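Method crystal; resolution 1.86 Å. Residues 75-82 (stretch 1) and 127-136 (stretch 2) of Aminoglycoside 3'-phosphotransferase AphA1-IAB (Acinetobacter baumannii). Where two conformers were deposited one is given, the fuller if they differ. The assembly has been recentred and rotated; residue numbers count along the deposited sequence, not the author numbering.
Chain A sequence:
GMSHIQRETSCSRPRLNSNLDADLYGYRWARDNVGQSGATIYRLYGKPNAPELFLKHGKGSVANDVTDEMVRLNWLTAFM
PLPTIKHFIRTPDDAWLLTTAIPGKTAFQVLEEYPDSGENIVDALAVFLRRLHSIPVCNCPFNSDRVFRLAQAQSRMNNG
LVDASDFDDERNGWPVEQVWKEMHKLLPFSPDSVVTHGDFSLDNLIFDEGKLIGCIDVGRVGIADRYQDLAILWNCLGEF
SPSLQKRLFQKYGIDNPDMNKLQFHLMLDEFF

Stretch 1 (75-82) WLTAFMPL
Stretch 2, residues 127-136: VFLRRLHSIP

The contact between residues 75-82 and 127-136 is almost wholly apolar: it buries 427 Å², both sides summed, and no hydrogen bond crosses it. Stretch 1 enters in a helix that began earlier in the chain, with Trp-75 and Leu-76 helical; a turn follows. Leu-76 O accepts from both Phe-79 N (2.8 Å) and Met-80 N (3.0 Å), holding that turn together. Beyond it the chain extends, with phi/psi of -141/155 at Met-80 and -74/118 at Pro-81. Stretch 2 is already helical at Val-127, the helix having begun earlier in the chain, with bonds such as Arg-131 N to Val-127 O (3.0 Å) and Leu-132 N to Phe-128 O (3.1 Å), before leaving as a loop through Ile-135 (-66/125). Ser-134 OG (chi1 p) donates to Arg-131 O at 2.6 Å. The register runs in opposite senses, the earlier Phe-79 pairing with the later Ile-135 and Met-80 with Leu-132: Met-80 CA lies 7.2 Å from Leu-132 CA, and Phe-79 CA lies 7.5 Å from Ile-135 CA.

Met-80, a selenomethionine, covers the most surface. Its CB points toward the helix, and its long, flexible side chain coils through three m rotamers, letting one residue touch several partners. CE sits over the face of the Phe-128 ring, 3.6 Å from the centroid and 3.5 Å from Phe-128 CE1, a CH-pi contact in which a polarised methyl meets the pi cloud. Phe-128 reaches this place with chi1 t and chi2 -89°. Farther back, Met-80 SE lies 4.1 Å from Arg-131 CB, while Met-80 CG packs 3.9 Å from Leu-132 CD1.

Ile-135 is the second centre. Its CB points toward stretch 1, and its m, t rotamer carries CD1 to within 3.6 Å of Phe-79 CB, 3.9 Å of Leu-76 CD1 and 4.1 Å of Met-80 CG. Its other branch places CG2 over a face of the Phe-79 ring (chi1 m, chi2 -85°), 4.3 Å from the centroid. A beta-branched aliphatic residue suits this spot because both branches find apolar partners. Leu-76 and Leu-132, both t, p, complete the layer, their CD1 atoms 4.1 Å apart.

At the border, Arg-131 (m, t, p, chi4 -170°) combines an aliphatic stem with a charged tip. Its NH1 comes within 3.5 Å of Pro-81 CD, a van der Waals approach, while Met-80 CE lies over one face of the guanidinium. Pro-81, its ring puckered C-gamma endo, offers a compact apolar surface: its CG meets the edge of the Phe-128 ring, 3.8 Å from Phe-128 CE2.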

ATOM      1  N   TRP A  75     -15.175   0.314   1.893  1.00 26.74           N
ATOM      2  CA  TRP A  75     -15.248   0.653   3.313  1.00 32.64           C
ATOM      3  C   TRP A  75     -14.534   1.948   3.665  1.00 31.81           C
ATOM      4  O   TRP A  75     -15.103   2.844   4.311  1.00 30.74           O
ATOM      5  CB  TRP A  75     -14.696  -0.478   4.194  1.00 32.82           C
ATOM      6  CG  TRP A  75     -14.614  -0.047   5.618  1.00 35.47           C
ATOM      7  CD1 TRP A  75     -15.664   0.137   6.497  1.00 31.92           C
ATOM      8  CD2 TRP A  75     -13.432   0.318   6.330  1.00 30.78           C
ATOM      9  NE1 TRP A  75     -15.194   0.584   7.706  1.00 38.62           N
ATOM     10  CE2 TRP A  75     -13.828   0.695   7.636  1.00 33.76           C
ATOM     11  CE3 TRP A  75     -12.073   0.335   6.003  1.00 27.99           C
ATOM     12  CZ2 TRP A  75     -12.915   1.096   8.606  1.00 30.69           C
ATOM     13  CZ3 TRP A  75     -11.160   0.763   6.972  1.00 29.47           C
ATOM     14  CH2 TRP A  75     -11.584   1.126   8.252  1.00 34.69           C
ATOM     15  N   LEU A  76     -13.280   2.045   3.244  1.00 28.02           N
ATOM     16  CA  LEU A  76     -12.400   3.104   3.739  1.00 32.18           C
ATOM     17  C   LEU A  76     -12.767   4.490   3.194  1.00 33.35           C
ATOM     18  O   LEU A  76     -12.404   5.524   3.773  1.00 30.73           O
ATOM     19  CB  LEU A  76     -10.946   2.742   3.431  1.00 31.98           C
ATOM     20  CG  LEU A  76      -9.845   3.687   3.923  1.00 34.87           C
ATOM     21  CD1 LEU A  76      -9.942   3.904   5.429  1.00 27.86           C
ATOM     22  CD2 LEU A  76      -8.484   3.114   3.543  1.00 31.86           C
ATOM     23  N   THR A  77     -13.520   4.513   2.103  1.00 33.64           N
ATOM     24  CA  THR A  77     -13.899   5.772   1.474  1.00 37.61           C
ATOM     25  C   THR A  77     -14.746   6.678   2.384  1.00 29.66           C
ATOM     26  O   THR A  77     -14.790   7.901   2.200  1.00 33.29           O
ATOM     27  CB  THR A  77     -14.625   5.532   0.140  1.00 48.06           C
ATOM     28  OG1 THR A  77     -14.960   6.793  -0.451  1.00 71.52           O
ATOM     29  CG2 THR A  77     -15.885   4.737   0.355  1.00 53.94           C
ATOM     30  N   ALA A  78     -15.395   6.081   3.381  1.00 33.39           N
ATOM     31  CA  ALA A  78     -16.143   6.861   4.364  1.00 37.46           C
ATOM     32  C   ALA A  78     -15.208   7.702   5.235  1.00 40.24           C
ATOM     33  O   ALA A  78     -15.623   8.728   5.815  1.00 37.74           O
ATOM     34  CB  ALA A  78     -16.989   5.950   5.228  1.00 36.32           C
ATOM     35  N   PHE A  79     -13.942   7.280   5.308  1.00 38.47           N
ATOM     36  CA  PHE A  79     -12.977   7.886   6.233  1.00 34.36           C
ATOM     37  C   PHE A  79     -11.787   8.640   5.607  1.00 35.11           C
ATOM     38  O   PHE A  79     -11.238   9.572   6.211  1.00 41.30           O
ATOM     39  CB  PHE A  79     -12.459   6.817   7.201  1.00 35.45           C
ATOM     40  CG  PHE A  79     -13.543   6.078   7.912  1.00 36.11           C
ATOM     41  CD1 PHE A  79     -14.103   6.595   9.070  1.00 45.29           C
ATOM     42  CD2 PHE A  79     -14.024   4.874   7.419  1.00 52.67           C
ATOM     43  CE1 PHE A  79     -15.102   5.922   9.729  1.00 38.43           C
ATOM     44  CE2 PHE A  79     -15.033   4.188   8.072  1.00 40.49           C
ATOM     45  CZ  PHE A  79     -15.577   4.708   9.226  1.00 35.74           C
HETATM   46  N   MSE A  80     -11.381   8.245   4.406  1.00 30.86           N
HETATM   47  CA  MSE A  80     -10.169   8.772   3.786  1.00 36.32           C
HETATM   48  C   MSE A  80     -10.392   8.987   2.292  1.00 36.02           C
HETATM   49  O   MSE A  80     -11.233   8.312   1.695  1.00 37.86           O
HETATM   50  CB  MSE A  80      -9.010   7.768   3.985  1.00 37.29           C
HETATM   51  CG  MSE A  80      -8.657   7.514   5.458  1.00 43.32           C
HETATM   52 SE   MSE A  80      -7.960   9.077   6.357  0.66 39.61          SE
HETATM   53  CE  MSE A  80      -6.226   9.146   5.453  1.00 39.64           C
ATOM     54  N   PRO A  81      -9.620   9.896   1.678  1.00 37.98           N
ATOM     55  CA  PRO A  81      -9.702  10.121   0.224  1.00 28.20           C
ATOM     56  C   PRO A  81      -9.046   8.995  -0.581  1.00 34.22           C
ATOM     57  O   PRO A  81      -7.846   8.783  -0.444  1.00 35.37           O
ATOM     58  CB  PRO A  81      -8.937  11.432   0.027  1.00 28.50           C
ATOM     59  CG  PRO A  81      -7.993  11.488   1.174  1.00 33.58           C
ATOM     60  CD  PRO A  81      -8.698  10.843   2.332  1.00 33.71           C
ATOM     61  N   LEU A  82      -9.834   8.302  -1.409  1.00 31.10           N
ATOM     62  CA  LEU A  82      -9.396   7.121  -2.172  1.00 30.03           C
ATOM     63  C   LEU A  82     -10.051   7.203  -3.539  1.00 36.04           C
ATOM     64  O   LEU A  82     -10.973   8.015  -3.725  1.00 34.35           O
ATOM     65  CB  LEU A  82      -9.947   5.842  -1.524  1.00 37.25           C
ATOM     66  CG  LEU A  82      -9.850   5.593  -0.031  1.00 51.19           C
ATOM     67  CD1 LEU A  82     -10.340   4.202   0.268  1.00 32.58           C
ATOM     68  CD2 LEU A  82      -8.435   5.724   0.360  1.00 50.29           C
ATOM     69  N   VAL A 127       1.016  13.656   8.622  1.00 32.59           N
ATOM     70  CA  VAL A 127      -0.327  14.145   8.947  1.00 36.44           C
ATOM     71  C   VAL A 127      -1.387  13.182   8.420  1.00 37.71           C
ATOM     72  O   VAL A 127      -2.373  12.857   9.104  1.00 30.77           O
ATOM     73  CB  VAL A 127      -0.588  15.550   8.343  1.00 41.53           C
ATOM     74  CG1 VAL A 127      -2.074  15.906   8.439  1.00 45.96           C
ATOM     75  CG2 VAL A 127       0.276  16.614   9.027  1.00 41.83           C
ATOM     76  N   PHE A 128      -1.160  12.712   7.199  1.00 35.09           N
ATOM     77  CA  PHE A 128      -2.082  11.808   6.524  1.00 31.51           C
ATOM     78  C   PHE A 128      -2.133  10.462   7.241  1.00 31.53           C
ATOM     79  O   PHE A 128      -3.204   9.876   7.408  1.00 31.45           O
ATOM     80  CB  PHE A 128      -1.634  11.629   5.067  1.00 32.42           C
ATOM     81  CG  PHE A 128      -2.646  10.946   4.179  1.00 36.40           C
ATOM     82  CD1 PHE A 128      -2.663   9.563   4.047  1.00 38.06           C
ATOM     83  CD2 PHE A 128      -3.557  11.691   3.445  1.00 35.20           C
ATOM     84  CE1 PHE A 128      -3.595   8.928   3.216  1.00 31.08           C
ATOM     85  CE2 PHE A 128      -4.482  11.065   2.610  1.00 40.68           C
ATOM     86  CZ  PHE A 128      -4.483   9.677   2.489  1.00 35.08           C
ATOM     87  N   LEU A 129      -0.975   9.972   7.654  1.00 30.54           N
ATOM     88  CA  LEU A 129      -0.877   8.715   8.374  1.00 31.47           C
ATOM     89  C   LEU A 129      -1.514   8.836   9.758  1.00 37.47           C
ATOM     90  O   LEU A 129      -2.202   7.914  10.215  1.00 31.63           O
ATOM     91  CB  LEU A 129       0.590   8.260   8.465  1.00 35.13           C
ATOM     92  CG  LEU A 129       0.854   6.836   8.965  1.00 51.67           C
ATOM     93  CD1 LEU A 129       0.136   5.823   8.083  1.00 38.51           C
ATOM     94  CD2 LEU A 129       2.354   6.538   8.999  1.00 34.25           C
ATOM     95  N   ARG A 130      -1.316   9.981  10.412  1.00 32.16           N
ATOM     96  CA  ARG A 130      -1.972  10.235  11.688  1.00 32.77           C
ATOM     97  C   ARG A 130      -3.496  10.175  11.546  1.00 37.98           C
ATOM     98  O   ARG A 130      -4.178   9.615  12.405  1.00 39.20           O
ATOM     99  CB  ARG A 130      -1.542  11.595  12.286  1.00 37.24           C
ATOM    100  CG  ARG A 130      -0.188  11.564  12.999  1.00 39.45           C
ATOM    101  CD  ARG A 130       0.339  12.965  13.275  1.00 51.40           C
ATOM    102  NE  ARG A 130      -0.551  13.722  14.147  1.00 72.16           N
ATOM    103  CZ  ARG A 130      -0.502  13.686  15.476  1.00 93.84           C
ATOM    104  NH1 ARG A 130       0.396  12.926  16.094  1.00 49.60           N
ATOM    105  NH2 ARG A 130      -1.354  14.412  16.189  1.00 75.64           N
ATOM    106  N   ARG A 131      -4.022  10.749  10.464  1.00 37.94           N
ATOM    107  CA  ARG A 131      -5.465  10.693  10.194  1.00 39.95           C
ATOM    108  C   ARG A 131      -5.932   9.253  10.087  1.00 34.28           C
ATOM    109  O   ARG A 131      -6.893   8.846  10.758  1.00 30.69           O
ATOM    110  CB  ARG A 131      -5.830  11.413   8.893  1.00 34.72           C
ATOM    111  CG  ARG A 131      -5.875  12.920   8.973  1.00 61.70           C
ATOM    112  CD  ARG A 131      -6.028  13.525   7.581  1.00 72.46           C
ATOM    113  NE  ARG A 131      -7.284  13.141   6.933  1.00 53.30           N
ATOM    114  CZ  ARG A 131      -7.563  13.375   5.652  1.00 65.14           C
ATOM    115  NH1 ARG A 131      -8.729  12.999   5.144  1.00 48.24           N
ATOM    116  NH2 ARG A 131      -6.675  13.987   4.876  1.00 67.79           N
ATOM    117  N   LEU A 132      -5.264   8.487   9.233  1.00 30.64           N
ATOM    118  CA  LEU A 132      -5.619   7.075   9.043  1.00 28.03           C
ATOM    119  C   LEU A 132      -5.605   6.303  10.353  1.00 36.10           C
ATOM    120  O   LEU A 132      -6.539   5.547  10.666  1.00 31.29           O
ATOM    121  CB  LEU A 132      -4.644   6.413   8.058  1.00 28.07           C
ATOM    122  CG  LEU A 132      -4.971   4.948   7.732  1.00 32.32           C
ATOM    123  CD1 LEU A 132      -6.273   4.864   6.956  1.00 35.86           C
ATOM    124  CD2 LEU A 132      -3.820   4.315   6.946  1.00 25.56           C
ATOM    125  N   HIS A 133      -4.544   6.501  11.125  1.00 28.07           N
ATOM    126  CA  HIS A 133      -4.401   5.815  12.392  1.00 31.33           C
ATOM    127  C   HIS A 133      -5.305   6.331  13.498  1.00 33.51           C
ATOM    128  O   HIS A 133      -5.340   5.750  14.580  1.00 35.06           O
ATOM    129  CB  HIS A 133      -2.924   5.799  12.822  1.00 26.64           C
ATOM    130  CG  HIS A 133      -2.073   4.937  11.947  1.00 30.53           C
ATOM    131  ND1 HIS A 133      -0.733   4.722  12.184  1.00 33.23           N
ATOM    132  CD2 HIS A 133      -2.380   4.225  10.835  1.00 34.65           C
ATOM    133  CE1 HIS A 133      -0.250   3.912  11.255  1.00 28.76           C
ATOM    134  NE2 HIS A 133      -1.230   3.595  10.425  1.00 28.86           N
ATOM    135  N   SER A 134      -6.055   7.404  13.237  1.00 33.97           N
ATOM    136  CA  SER A 134      -6.984   7.925  14.233  0.52 33.92           C
ATOM    137  C   SER A 134      -8.393   7.362  14.051  1.00 37.91           C
ATOM    138  O   SER A 134      -9.278   7.621  14.867  1.00 34.09           O
ATOM    139  CB  SER A 134      -7.046   9.454  14.179  0.52 37.78           C
ATOM    140  OG  SER A 134      -7.717   9.878  13.007  0.52 37.62           O
ATOM    141  N   ILE A 135      -8.613   6.599  12.980  1.00 32.40           N
ATOM    142  CA  ILE A 135      -9.946   6.006  12.786  1.00 32.27           C
ATOM    143  C   ILE A 135     -10.186   5.002  13.913  1.00 38.98           C
ATOM    144  O   ILE A 135      -9.362   4.105  14.112  1.00 32.19           O
ATOM    145  CB  ILE A 135     -10.054   5.270  11.438  1.00 34.94           C
ATOM    146  CG1 ILE A 135      -9.840   6.232  10.267  1.00 33.23           C
ATOM    147  CG2 ILE A 135     -11.414   4.567  11.335  1.00 34.91           C
ATOM    148  CD1 ILE A 135      -9.606   5.517   8.940  1.00 28.37           C
ATOM    149  N   PRO A 136     -11.291   5.149  14.669  1.00 37.78           N
ATOM    150  CA  PRO A 136     -11.504   4.164  15.742  1.00 34.59           C
ATOM    151  C   PRO A 136     -11.571   2.743  15.185  1.00 32.73           C
ATOM    152  O   PRO A 136     -12.277   2.537  14.200  1.00 34.60           O
ATOM    153  CB  PRO A 136     -12.840   4.598  16.350  1.00 37.41           C
ATOM    154  CG  PRO A 136     -12.848   6.108  16.113  1.00 40.33           C
ATOM    155  CD  PRO A 136     -12.264   6.261  14.739  1.00 34.44           C
TER